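Local coordinates for protein N-acetylneuraminate lyase (PDB 4WOZ) that is a lyase of the dihydrodipicolinate synthetase family, built on a TIM barrel and assembled here from four chains, at residues D251-I256 and I297-F302; L22-F26 and T264-L268; L165-E169 and F191-L195. All coordinates share one frame; numbering follows the deposited sequence.

Contact 1 (D251-I256 and I297-F302)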
ATOM      1  N   ASP A 251      -6.178 -22.000 -14.362  1.00 24.69           N
ATOM      2  CA  ASP A 251      -4.902 -22.608 -14.736  1.00 26.32           C
ATOM      3  C   ASP A 251      -4.421 -21.825 -15.952  1.00 24.77           C
ATOM      4  O   ASP A 251      -3.246 -21.487 -16.071  1.00 27.34           O
ATOM      5  CB  ASP A 251      -5.069 -24.068 -15.158  1.00 26.90           C
ATOM      6  CG  ASP A 251      -5.283 -24.991 -13.996  1.00 29.81           C
ATOM      7  OD1 ASP A 251      -4.753 -24.700 -12.906  1.00 32.31           O
ATOM      8  OD2 ASP A 251      -5.966 -26.022 -14.178  1.00 33.93           O
ATOM      9  N   LEU A 252      -5.355 -21.557 -16.859  1.00 24.16           N
ATOM     10  CA  LEU A 252      -5.083 -20.806 -18.078  1.00 23.06           C
ATOM     11  C   LEU A 252      -4.689 -19.365 -17.763  1.00 23.90           C
ATOM     12  O   LEU A 252      -3.706 -18.851 -18.299  1.00 21.79           O
ATOM     13  CB  LEU A 252      -6.323 -20.805 -18.980  1.00 23.56           C
ATOM     14  CG  LEU A 252      -6.373 -19.763 -20.100  1.00 21.00           C
ATOM     15  CD1 LEU A 252      -5.302 -20.060 -21.144  1.00 20.29           C
ATOM     16  CD2 LEU A 252      -7.754 -19.781 -20.745  1.00 23.40           C
ATOM     17  N   ILE A 253      -5.472 -18.711 -16.909  1.00 21.94           N
ATOM     18  CA  ILE A 253      -5.196 -17.330 -16.531  1.00 23.78           C
ATOM     19  C   ILE A 253      -3.844 -17.232 -15.834  1.00 24.22           C
ATOM     20  O   ILE A 253      -3.104 -16.264 -16.018  1.00 27.00           O
ATOM     21  CB  ILE A 253      -6.298 -16.781 -15.590  1.00 22.85           C
ATOM     22  CG1 ILE A 253      -7.586 -16.542 -16.392  1.00 23.73           C
ATOM     23  CG2 ILE A 253      -5.819 -15.493 -14.922  1.00 22.65           C
ATOM     24  CD1 ILE A 253      -8.832 -16.328 -15.537  1.00 24.91           C
ATOM     25  N   THR A 254      -3.525 -18.239 -15.035  1.00 24.22           N
ATOM     26  CA  THR A 254      -2.259 -18.251 -14.333  1.00 26.17           C
ATOM     27  C   THR A 254      -1.103 -18.305 -15.332  1.00 27.92           C
ATOM     28  O   THR A 254      -0.131 -17.553 -15.211  1.00 26.88           O
ATOM     29  CB  THR A 254      -2.175 -19.456 -13.376  1.00 27.44           C
ATOM     30  OG1 THR A 254      -3.178 -19.328 -12.355  1.00 27.80           O
ATOM     31  CG2 THR A 254      -0.807 -19.522 -12.728  1.00 23.85           C
ATOM     32  N   ASP A 255      -1.208 -19.193 -16.317  1.00 28.32           N
ATOM     33  CA  ASP A 255      -0.158 -19.325 -17.323  1.00 26.77           C
ATOM     34  C   ASP A 255      -0.037 -18.069 -18.168  1.00 26.54           C
ATOM     35  O   ASP A 255       1.073 -17.632 -18.495  1.00 26.44           O
ATOM     36  CB  ASP A 255      -0.419 -20.534 -18.225  1.00 25.92           C
ATOM     37  CG  ASP A 255      -0.198 -21.847 -17.510  1.00 27.55           C
ATOM     38  OD1 ASP A 255       0.570 -21.859 -16.526  1.00 29.86           O
ATOM     39  OD2 ASP A 255      -0.775 -22.871 -17.930  1.00 28.84           O
ATOM     40  N   ILE A 256      -1.176 -17.483 -18.520  1.00 25.47           N
ATOM     41  CA  ILE A 256      -1.184 -16.263 -19.316  1.00 24.82           C
ATOM     42  C   ILE A 256      -0.449 -15.135 -18.591  1.00 26.95           C
ATOM     43  O   ILE A 256       0.407 -14.465 -19.177  1.00 25.89           O
ATOM     44  CB  ILE A 256      -2.630 -15.797 -19.615  1.00 26.32           C
ATOM     45  CG1 ILE A 256      -3.291 -16.769 -20.595  1.00 29.17           C
ATOM     46  CG2 ILE A 256      -2.625 -14.371 -20.163  1.00 26.08           C
ATOM     47  CD1 ILE A 256      -4.687 -16.372 -21.003  1.00 29.08           C
ATOM     48  N   ILE A 297       0.697 -23.238 -23.973  1.00 28.55           N
ATOM     49  CA  ILE A 297      -0.543 -22.852 -23.314  1.00 30.33           C
ATOM     50  C   ILE A 297      -1.707 -23.166 -24.251  1.00 29.95           C
ATOM     51  O   ILE A 297      -2.750 -23.658 -23.820  1.00 30.26           O
ATOM     52  CB  ILE A 297      -0.521 -21.333 -22.960  1.00 29.97           C
ATOM     53  CG1 ILE A 297       0.551 -21.078 -21.895  1.00 30.13           C
ATOM     54  CG2 ILE A 297      -1.887 -20.869 -22.463  1.00 28.18           C
ATOM     55  CD1 ILE A 297       0.792 -19.614 -21.587  1.00 31.93           C
ATOM     56  N   TYR A 298      -1.510 -22.901 -25.539  1.00 29.59           N
ATOM     57  CA  TYR A 298      -2.545 -23.160 -26.532  1.00 30.62           C
ATOM     58  C   TYR A 298      -2.893 -24.642 -26.608  1.00 30.60           C
ATOM     59  O   TYR A 298      -4.066 -25.015 -26.558  1.00 29.48           O
ATOM     60  CB  TYR A 298      -2.099 -22.677 -27.917  1.00 30.33           C
ATOM     61  CG  TYR A 298      -3.079 -23.037 -29.006  1.00 31.31           C
ATOM     62  CD1 TYR A 298      -4.344 -22.450 -29.059  1.00 30.98           C
ATOM     63  CD2 TYR A 298      -2.757 -23.994 -29.967  1.00 33.92           C
ATOM     64  CE1 TYR A 298      -5.265 -22.810 -30.045  1.00 33.05           C
ATOM     65  CE2 TYR A 298      -3.668 -24.362 -30.954  1.00 33.91           C
ATOM     66  CZ  TYR A 298      -4.916 -23.767 -30.987  1.00 33.52           C
ATOM     67  OH  TYR A 298      -5.806 -24.126 -31.968  1.00 36.64           O
ATOM     68  N   ARG A 299      -1.872 -25.483 -26.731  1.00 31.64           N
ATOM     69  CA  ARG A 299      -2.081 -26.923 -26.820  1.00 33.94           C
ATOM     70  C   ARG A 299      -2.702 -27.482 -25.547  1.00 34.27           C
ATOM     71  O   ARG A 299      -3.437 -28.466 -25.579  1.00 34.37           O
ATOM     72  CB  ARG A 299      -0.754 -27.638 -27.095  1.00 34.67           C
ATOM     73  CG  ARG A 299      -0.218 -27.406 -28.496  1.00 37.11           C
ATOM     74  CD  ARG A 299       0.971 -28.303 -28.814  1.00 38.23           C
ATOM     75  NE  ARG A 299       2.194 -27.881 -28.142  1.00 41.73           N
ATOM     76  CZ  ARG A 299       2.685 -28.448 -27.048  1.00 43.46           C
ATOM     77  NH1 ARG A 299       2.058 -29.477 -26.489  1.00 46.41           N
ATOM     78  NH2 ARG A 299       3.810 -27.990 -26.518  1.00 44.17           N
ATOM     79  N   LYS A 300      -2.413 -26.837 -24.427  1.00 34.23           N
ATOM     80  CA  LYS A 300      -2.923 -27.291 -23.149  1.00 35.44           C
ATOM     81  C   LYS A 300      -4.410 -27.010 -22.933  1.00 34.51           C
ATOM     82  O   LYS A 300      -5.170 -27.913 -22.581  1.00 35.31           O
ATOM     83  CB  LYS A 300      -2.111 -26.653 -22.018  1.00 37.91           C
ATOM     84  CG  LYS A 300      -2.238 -27.363 -20.686  1.00 43.18           C
ATOM     85  CD  LYS A 300      -1.525 -26.602 -19.573  1.00 47.42           C
ATOM     86  CE  LYS A 300      -0.063 -26.325 -19.908  1.00 49.86           C
ATOM     87  NZ  LYS A 300       0.582 -25.471 -18.863  1.00 52.26           N
ATOM     88  N   TYR A 301      -4.830 -25.768 -23.171  1.00 32.08           N
ATOM     89  CA  TYR A 301      -6.219 -25.379 -22.932  1.00 31.11           C
ATOM     90  C   TYR A 301      -7.162 -25.267 -24.126  1.00 31.91           C
ATOM     91  O   TYR A 301      -8.368 -25.090 -23.938  1.00 30.38           O
ATOM     92  CB  TYR A 301      -6.232 -24.054 -22.171  1.00 29.88           C
ATOM     93  CG  TYR A 301      -5.380 -24.093 -20.932  1.00 27.66           C
ATOM     94  CD1 TYR A 301      -5.748 -24.868 -19.836  1.00 29.06           C
ATOM     95  CD2 TYR A 301      -4.175 -23.400 -20.873  1.00 28.98           C
ATOM     96  CE1 TYR A 301      -4.938 -24.959 -18.713  1.00 28.63           C
ATOM     97  CE2 TYR A 301      -3.355 -23.482 -19.753  1.00 30.83           C
ATOM     98  CZ  TYR A 301      -3.742 -24.266 -18.680  1.00 27.82           C
ATOM     99  OH  TYR A 301      -2.925 -24.366 -17.584  1.00 29.77           O
ATOM    100  N   PHE A 302      -6.636 -25.362 -25.342  1.00 31.49           N
ATOM    101  CA  PHE A 302      -7.481 -25.239 -26.525  1.00 34.17           C
ATOM    102  C   PHE A 302      -7.184 -26.300 -27.585  1.00 35.59           C
ATOM    103  O   PHE A 302      -7.532 -26.069 -28.763  1.00 35.97           O
ATOM    104  CB  PHE A 302      -7.304 -23.844 -27.130  1.00 33.26           C
ATOM    105  CG  PHE A 302      -7.682 -22.728 -26.193  1.00 32.42           C
ATOM    106  CD1 PHE A 302      -9.015 -22.363 -26.029  1.00 31.69           C
ATOM    107  CD2 PHE A 302      -6.709 -22.073 -25.440  1.00 31.45           C
ATOM    108  CE1 PHE A 302      -9.374 -21.366 -25.127  1.00 31.96           C
ATOM    109  CE2 PHE A 302      -7.058 -21.072 -24.533  1.00 30.48           C
ATOM    110  CZ  PHE A 302      -8.391 -20.719 -24.376  1.00 31.01           C
ATOM    111  OXT PHE A 302      -6.626 -27.356 -27.219  1.00 36.55           O
TER
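L252 is the main bump between these two helices, and Y301, I297 and F302 make the hollow that takes it. Its CB sits over the face of the Y301 ring, 3.9 Å from the centroid, while K300 CG covers the opposite face, so the ring is held like a slat between the two. With CG anti to the backbone N (chi1 163°), the L252 isobutyl group slides past the tyrosine: CD1 drops into the notch between Y301 CD2, 3.5 Å away, and I297 CG2, and CD2 rests 3.8 Å from F302 CZ. One turn further on, I297 CD1 packs against D255 CB at 3.7 Å. The polar lid is D255 OD2, which accepts from Y301 OH at 2.6 Å and from K300 NZ at 3.1 Å, the two donors coming from opposite faces of the carboxylate plane. Its other oxygen, OD1, pairs with R293, so the aspartate probably stays ionised. The side chain of D251 meets Y301 through CB, beside the hydroxyl; its carboxylate turns to R186 and K189 of the second subunit. The helix axes lie 10.8 Å apart and run antiparallel at 179°, a pairing within the C-terminal helical extension that this family adds to its TIM barrel.

Contact 2 (L22-F26 and T264-L268); sequences LLVSF and TIKLL
K266 reaches from its helix across L23 to V24 and F26, and its direction sets the polar half of the contact. Its CG is anti to the carbonyl carbon (chi1 -69°) and the chain is fully extended from there, which carries the ammonium group out to the loop. On the way K266 CG passes L23 CD2 at 3.8 Å. K266 NZ then donates to V24 O at 3.0 Å, almost head-on to the carbonyl, with a C=O...N angle of 161°. F26 offers the same nitrogen its rim, not its face: NZ lies near the ring plane, 3.4 Å from CD2, while V24 CG1 covers one face of that ring. The charge itself is met by E61, and Y278 O takes another hydrogen bond, so this buried amine is gripped by three acceptors. Beneath the lysine stem, L23 turns at about a right angle to I265, and its CD2 butts against I265 CG2 at 3.5 Å. Behind I265 stands I256 of helix 239-259. The loop carrying L23 to F26 leaves the C-terminal end of barrel strand 17-21, the strand end at which TIM-barrel enzymes place their active sites, and here the C-terminal helical extension is fastened to it.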
ATOM      1  N   LEU A  22     -12.945  -6.111 -25.712  1.00 29.05           N
ATOM      2  CA  LEU A  22     -12.306  -6.216 -27.015  1.00 29.89           C
ATOM      3  C   LEU A  22     -10.844  -5.794 -27.121  1.00 30.68           C
ATOM      4  O   LEU A  22     -10.465  -4.695 -26.715  1.00 29.11           O
ATOM      5  CB  LEU A  22     -13.124  -5.433 -28.046  1.00 30.17           C
ATOM      6  CG  LEU A  22     -12.717  -5.587 -29.514  1.00 31.65           C
ATOM      7  CD1 LEU A  22     -12.984  -7.017 -29.973  1.00 33.39           C
ATOM      8  CD2 LEU A  22     -13.500  -4.603 -30.372  1.00 32.50           C
ATOM      9  N   LEU A  23     -10.028  -6.685 -27.676  1.00 32.41           N
ATOM     10  CA  LEU A  23      -8.620  -6.387 -27.896  1.00 33.50           C
ATOM     11  C   LEU A  23      -8.531  -5.821 -29.298  1.00 33.33           C
ATOM     12  O   LEU A  23      -9.405  -6.056 -30.129  1.00 32.50           O
ATOM     13  CB  LEU A  23      -7.744  -7.642 -27.808  1.00 35.32           C
ATOM     14  CG  LEU A  23      -7.326  -8.104 -26.413  1.00 36.45           C
ATOM     15  CD1 LEU A  23      -8.425  -8.956 -25.818  1.00 38.46           C
ATOM     16  CD2 LEU A  23      -6.042  -8.902 -26.498  1.00 37.04           C
ATOM     17  N   VAL A  24      -7.478  -5.062 -29.556  1.00 34.58           N
ATOM     18  CA  VAL A  24      -7.290  -4.466 -30.865  1.00 34.49           C
ATOM     19  C   VAL A  24      -6.079  -5.104 -31.534  1.00 36.32           C
ATOM     20  O   VAL A  24      -5.171  -5.591 -30.861  1.00 34.63           O
ATOM     21  CB  VAL A  24      -7.094  -2.943 -30.740  1.00 34.09           C
ATOM     22  CG1 VAL A  24      -6.745  -2.341 -32.096  1.00 33.50           C
ATOM     23  CG2 VAL A  24      -8.371  -2.310 -30.188  1.00 32.48           C
ATOM     24  N   SER A  25      -6.082  -5.118 -32.862  1.00 36.60           N
ATOM     25  CA  SER A  25      -4.981  -5.696 -33.615  1.00 38.50           C
ATOM     26  C   SER A  25      -4.032  -4.584 -34.046  1.00 39.09           C
ATOM     27  O   SER A  25      -4.469  -3.524 -34.488  1.00 39.61           O
ATOM     28  CB  SER A  25      -5.519  -6.436 -34.844  1.00 39.03           C
ATOM     29  OG  SER A  25      -4.467  -7.026 -35.588  1.00 36.83           O
ATOM     30  N   PHE A  26      -2.735  -4.832 -33.900  1.00 39.47           N
ATOM     31  CA  PHE A  26      -1.708  -3.866 -34.277  1.00 40.36           C
ATOM     32  C   PHE A  26      -0.621  -4.596 -35.048  1.00 40.73           C
ATOM     33  O   PHE A  26      -0.368  -5.775 -34.798  1.00 39.43           O
ATOM     34  CB  PHE A  26      -1.070  -3.235 -33.031  1.00 40.41           C
ATOM     35  CG  PHE A  26      -2.011  -2.401 -32.216  1.00 40.48           C
ATOM     36  CD1 PHE A  26      -2.483  -1.185 -32.702  1.00 42.21           C
ATOM     37  CD2 PHE A  26      -2.423  -2.827 -30.959  1.00 40.50           C
ATOM     38  CE1 PHE A  26      -3.357  -0.404 -31.946  1.00 42.03           C
ATOM     39  CE2 PHE A  26      -3.296  -2.055 -30.193  1.00 41.38           C
ATOM     40  CZ  PHE A  26      -3.764  -0.841 -30.689  1.00 41.78           C
ATOM     41  N   THR A 264       0.359 -12.784 -24.584  1.00 30.46           N
ATOM     42  CA  THR A 264      -0.106 -14.167 -24.632  1.00 29.49           C
ATOM     43  C   THR A 264      -1.550 -14.314 -25.104  1.00 29.85           C
ATOM     44  O   THR A 264      -1.888 -15.303 -25.755  1.00 29.54           O
ATOM     45  CB  THR A 264       0.056 -14.850 -23.266  1.00 29.99           C
ATOM     46  OG1 THR A 264       1.432 -14.776 -22.859  1.00 30.76           O
ATOM     47  CG2 THR A 264      -0.362 -16.319 -23.351  1.00 29.25           C
ATOM     48  N   ILE A 265      -2.408 -13.351 -24.775  1.00 27.44           N
ATOM     49  CA  ILE A 265      -3.792 -13.436 -25.229  1.00 28.63           C
ATOM     50  C   ILE A 265      -3.801 -13.269 -26.743  1.00 28.35           C
ATOM     51  O   ILE A 265      -4.517 -13.977 -27.443  1.00 31.55           O
ATOM     52  CB  ILE A 265      -4.694 -12.345 -24.588  1.00 28.13           C
ATOM     53  CG1 ILE A 265      -4.962 -12.690 -23.124  1.00 27.05           C
ATOM     54  CG2 ILE A 265      -6.016 -12.244 -25.346  1.00 27.89           C
ATOM     55  CD1 ILE A 265      -5.873 -11.703 -22.411  1.00 28.53           C
ATOM     56  N   LYS A 266      -2.994 -12.344 -27.255  1.00 29.12           N
ATOM     57  CA  LYS A 266      -2.944 -12.133 -28.698  1.00 28.82           C
ATOM     58  C   LYS A 266      -2.326 -13.336 -29.415  1.00 29.73           C
ATOM     59  O   LYS A 266      -2.781 -13.728 -30.490  1.00 30.98           O
ATOM     60  CB  LYS A 266      -2.180 -10.847 -29.027  1.00 31.17           C
ATOM     61  CG  LYS A 266      -2.932  -9.586 -28.600  1.00 30.68           C
ATOM     62  CD  LYS A 266      -2.318  -8.331 -29.190  1.00 30.46           C
ATOM     63  CE  LYS A 266      -3.095  -7.098 -28.759  1.00 30.71           C
ATOM     64  NZ  LYS A 266      -2.586  -5.874 -29.418  1.00 28.32           N
ATOM     65  N   LEU A 267      -1.307 -13.937 -28.813  1.00 26.94           N
ATOM     66  CA  LEU A 267      -0.679 -15.107 -29.410  1.00 27.71           C
ATOM     67  C   LEU A 267      -1.654 -16.282 -29.385  1.00 28.62           C
ATOM     68  O   LEU A 267      -1.640 -17.133 -30.276  1.00 28.46           O
ATOM     69  CB  LEU A 267       0.601 -15.465 -28.658  1.00 25.12           C
ATOM     70  CG  LEU A 267       1.727 -14.436 -28.811  1.00 23.90           C
ATOM     71  CD1 LEU A 267       2.906 -14.792 -27.902  1.00 24.08           C
ATOM     72  CD2 LEU A 267       2.164 -14.391 -30.274  1.00 26.15           C
ATOM     73  N   LEU A 268      -2.498 -16.335 -28.358  1.00 28.47           N
ATOM     74  CA  LEU A 268      -3.478 -17.405 -28.268  1.00 29.47           C
ATOM     75  C   LEU A 268      -4.518 -17.179 -29.352  1.00 29.94           C
ATOM     76  O   LEU A 268      -4.990 -18.129 -29.968  1.00 33.48           O
ATOM     77  CB  LEU A 268      -4.142 -17.432 -26.885  1.00 28.48           C
ATOM     78  CG  LEU A 268      -3.275 -18.005 -25.756  1.00 29.28           C
ATOM     79  CD1 LEU A 268      -4.000 -17.883 -24.417  1.00 27.78           C
ATOM     80  CD2 LEU A 268      -2.951 -19.463 -26.057  1.00 28.08           C
TER

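Contact 3 (L165-E169 and F191-L195)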
ATOM      1  N   LEU A 165     -23.535   8.583  -6.861  1.00 49.08           N
ATOM      2  CA  LEU A 165     -23.485   8.542  -8.313  1.00 48.70           C
ATOM      3  C   LEU A 165     -24.776   7.947  -8.870  1.00 48.83           C
ATOM      4  O   LEU A 165     -25.342   8.472  -9.825  1.00 49.25           O
ATOM      5  CB  LEU A 165     -22.283   7.718  -8.772  1.00 48.21           C
ATOM      6  CG  LEU A 165     -20.939   8.177  -8.200  1.00 48.33           C
ATOM      7  CD1 LEU A 165     -19.820   7.277  -8.709  1.00 47.85           C
ATOM      8  CD2 LEU A 165     -20.687   9.628  -8.595  1.00 48.85           C
ATOM      9  N   PHE A 166     -25.246   6.860  -8.262  1.00 49.18           N
ATOM     10  CA  PHE A 166     -26.471   6.206  -8.718  1.00 50.48           C
ATOM     11  C   PHE A 166     -27.716   7.080  -8.606  1.00 51.85           C
ATOM     12  O   PHE A 166     -28.820   6.634  -8.919  1.00 52.33           O
ATOM     13  CB  PHE A 166     -26.705   4.894  -7.960  1.00 47.47           C
ATOM     14  CG  PHE A 166     -25.806   3.772  -8.396  1.00 44.54           C
ATOM     15  CD1 PHE A 166     -25.640   3.482  -9.745  1.00 43.38           C
ATOM     16  CD2 PHE A 166     -25.137   2.995  -7.458  1.00 42.66           C
ATOM     17  CE1 PHE A 166     -24.823   2.437 -10.152  1.00 42.00           C
ATOM     18  CE2 PHE A 166     -24.316   1.946  -7.857  1.00 41.54           C
ATOM     19  CZ  PHE A 166     -24.158   1.666  -9.205  1.00 41.02           C
ATOM     20  N   GLU A 167     -27.545   8.319  -8.154  1.00 53.96           N
ATOM     21  CA  GLU A 167     -28.677   9.233  -8.040  1.00 54.74           C
ATOM     22  C   GLU A 167     -29.143   9.539  -9.459  1.00 54.24           C
ATOM     23  O   GLU A 167     -30.338   9.694  -9.719  1.00 55.33           O
ATOM     24  CB  GLU A 167     -28.257  10.532  -7.343  1.00 56.72           C
ATOM     25  CG  GLU A 167     -27.737  10.355  -5.923  1.00 60.36           C
ATOM     26  CD  GLU A 167     -28.769   9.762  -4.986  1.00 62.12           C
ATOM     27  OE1 GLU A 167     -29.136   8.582  -5.172  1.00 63.70           O
ATOM     28  OE2 GLU A 167     -29.217  10.478  -4.064  1.00 64.14           O
ATOM     29  N   ASN A 168     -28.180   9.620 -10.371  1.00 52.99           N
ATOM     30  CA  ASN A 168     -28.453   9.894 -11.778  1.00 51.63           C
ATOM     31  C   ASN A 168     -29.094   8.652 -12.395  1.00 50.92           C
ATOM     32  O   ASN A 168     -28.437   7.623 -12.553  1.00 50.69           O
ATOM     33  CB  ASN A 168     -27.145  10.220 -12.502  1.00 51.87           C
ATOM     34  CG  ASN A 168     -27.365  10.724 -13.911  1.00 50.90           C
ATOM     35  OD1 ASN A 168     -28.083  10.111 -14.699  1.00 51.08           O
ATOM     36  ND2 ASN A 168     -26.736  11.843 -14.240  1.00 51.42           N
ATOM     37  N   GLU A 169     -30.371   8.753 -12.744  1.00 51.14           N
ATOM     38  CA  GLU A 169     -31.101   7.630 -13.324  1.00 51.14           C
ATOM     39  C   GLU A 169     -30.478   7.092 -14.610  1.00 49.03           C
ATOM     40  O   GLU A 169     -30.780   5.973 -15.030  1.00 49.23           O
ATOM     41  CB  GLU A 169     -32.558   8.026 -13.586  1.00 54.05           C
ATOM     42  CG  GLU A 169     -32.731   9.114 -14.633  1.00 60.26           C
ATOM     43  CD  GLU A 169     -34.183   9.527 -14.815  1.00 62.90           C
ATOM     44  OE1 GLU A 169     -35.026   8.644 -15.083  1.00 65.08           O
ATOM     45  OE2 GLU A 169     -34.477  10.738 -14.694  1.00 64.40           O
ATOM     46  N   PHE A 191     -28.198  -1.826  -4.023  1.00 29.42           N
ATOM     47  CA  PHE A 191     -28.686  -1.339  -5.309  1.00 30.07           C
ATOM     48  C   PHE A 191     -29.236  -2.473  -6.174  1.00 29.82           C
ATOM     49  O   PHE A 191     -28.677  -2.809  -7.217  1.00 28.84           O
ATOM     50  CB  PHE A 191     -27.552  -0.610  -6.038  1.00 30.83           C
ATOM     51  CG  PHE A 191     -26.909   0.475  -5.213  1.00 30.72           C
ATOM     52  CD1 PHE A 191     -27.643   1.592  -4.812  1.00 31.64           C
ATOM     53  CD2 PHE A 191     -25.580   0.366  -4.810  1.00 30.42           C
ATOM     54  CE1 PHE A 191     -27.062   2.584  -4.019  1.00 33.83           C
ATOM     55  CE2 PHE A 191     -24.992   1.349  -4.017  1.00 32.82           C
ATOM     56  CZ  PHE A 191     -25.736   2.462  -3.619  1.00 32.26           C
ATOM     57  N   PRO A 192     -30.361  -3.068  -5.754  1.00 32.24           N
ATOM     58  CA  PRO A 192     -30.984  -4.172  -6.493  1.00 32.20           C
ATOM     59  C   PRO A 192     -31.554  -3.797  -7.862  1.00 33.80           C
ATOM     60  O   PRO A 192     -31.911  -4.669  -8.650  1.00 33.92           O
ATOM     61  CB  PRO A 192     -32.062  -4.656  -5.526  1.00 32.54           C
ATOM     62  CG  PRO A 192     -32.491  -3.377  -4.850  1.00 32.94           C
ATOM     63  CD  PRO A 192     -31.159  -2.715  -4.560  1.00 31.35           C
ATOM     64  N   ASN A 193     -31.624  -2.500  -8.144  1.00 34.44           N
ATOM     65  CA  ASN A 193     -32.169  -2.008  -9.406  1.00 36.00           C
ATOM     66  C   ASN A 193     -31.094  -1.556 -10.391  1.00 35.42           C
ATOM     67  O   ASN A 193     -31.406  -1.019 -11.455  1.00 36.18           O
ATOM     68  CB  ASN A 193     -33.132  -0.845  -9.127  1.00 37.94           C
ATOM     69  CG  ASN A 193     -32.467   0.297  -8.365  1.00 40.50           C
ATOM     70  OD1 ASN A 193     -31.737   0.077  -7.390  1.00 38.79           O
ATOM     71  ND2 ASN A 193     -32.728   1.524  -8.799  1.00 41.57           N
ATOM     72  N   LYS A 194     -29.832  -1.768 -10.035  1.00 31.69           N
ATOM     73  CA  LYS A 194     -28.718  -1.381 -10.895  1.00 31.17           C
ATOM     74  C   LYS A 194     -27.977  -2.623 -11.388  1.00 29.46           C
ATOM     75  O   LYS A 194     -28.028  -3.673 -10.760  1.00 29.62           O
ATOM     76  CB  LYS A 194     -27.749  -0.482 -10.124  1.00 31.16           C
ATOM     77  CG  LYS A 194     -28.377   0.793  -9.556  1.00 32.76           C
ATOM     78  CD  LYS A 194     -28.789   1.761 -10.665  1.00 35.22           C
ATOM     79  CE  LYS A 194     -29.278   3.083 -10.088  1.00 35.82           C
ATOM     80  NZ  LYS A 194     -29.501   4.116 -11.137  1.00 40.50           N
ATOM     81  N   LEU A 195     -27.285  -2.500 -12.513  1.00 28.56           N
ATOM     82  CA  LEU A 195     -26.537  -3.625 -13.056  1.00 28.92           C
ATOM     83  C   LEU A 195     -25.163  -3.693 -12.413  1.00 29.98           C
ATOM     84  O   LEU A 195     -24.511  -2.664 -12.224  1.00 30.50           O
ATOM     85  CB  LEU A 195     -26.363  -3.476 -14.568  1.00 27.95           C
ATOM     86  CG  LEU A 195     -27.614  -3.475 -15.439  1.00 28.10           C
ATOM     87  CD1 LEU A 195     -27.228  -3.133 -16.869  1.00 29.00           C
ATOM     88  CD2 LEU A 195     -28.291  -4.842 -15.363  1.00 29.22           C
TER
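Two short connections meet here, one leaving helix 159-165 and the other making a type I beta turn from F191 to K194, closed by K194 N to F191 O at 3.2 Å; the backbones come nearest at F166 and K194, whose CA atoms are 8.2 Å apart. Both are alpha-to-beta connections of the TIM barrel, leading from helices 159-165 and 181-190 into the neighbouring parallel strands 171-176 and 195-198, so the contact lies at the N-terminal ends of the strands. F166 is the buried piece. Its phenyl ring projects from the first connection and is received by F191 and K194 of the second. The pair of rings is edge-to-face, with planes at 56° and centroids 4.8 Å apart: the CD2-CE2 edge of F166 points into the F191 face, and CD2 stands 3.6 Å above that plane, over its centre. Along the CD1-CE1 side of F166 lies the stem of K194, running the other way. K194 CG forms a CH-pi contact over the F166 face, 4.0 Å from the centroid and 16° off the ring normal. The bend at chi2 (-68°) folds the lysine along the ring, and CE ends 3.7 Å from F166 CD1. I171 also touches F166, from the strand that follows. Outside the pair, R188 NH2 bonds to both F191 O and K194 O and so ties the two ends of the turn to the preceding helix, while N168 OD1 takes the backbone N-H of K170. The lysine thus packs with its methylenes and keeps its charged end for main-chain carbonyls: NZ bonds to I171 O, and makes a weak hydrogen bond of 3.4 Å to F166 O.

In the fold
Along the chain the first segment of contact 2 comes earliest, then the whole of contact 3, then the segments of contacts 1 and 2 in alternation. Contacts 1 and 2 have centres about 15 Å apart and touch: helix 261-271 follows helix 239-259 and precedes helix 288-301, and L268 packs on I256 and Y298. Together they join the three C-terminal helices to each other and to the loop after strand 17-21. Contact 3 lies on the opposite side of the chain's centre, its centre about 37 Å from contact 1 and 33 Å from contact 2, and belongs to the eight-stranded barrel alone. Contact 2 thus joins the helical extension to the barrel, far from contact 3.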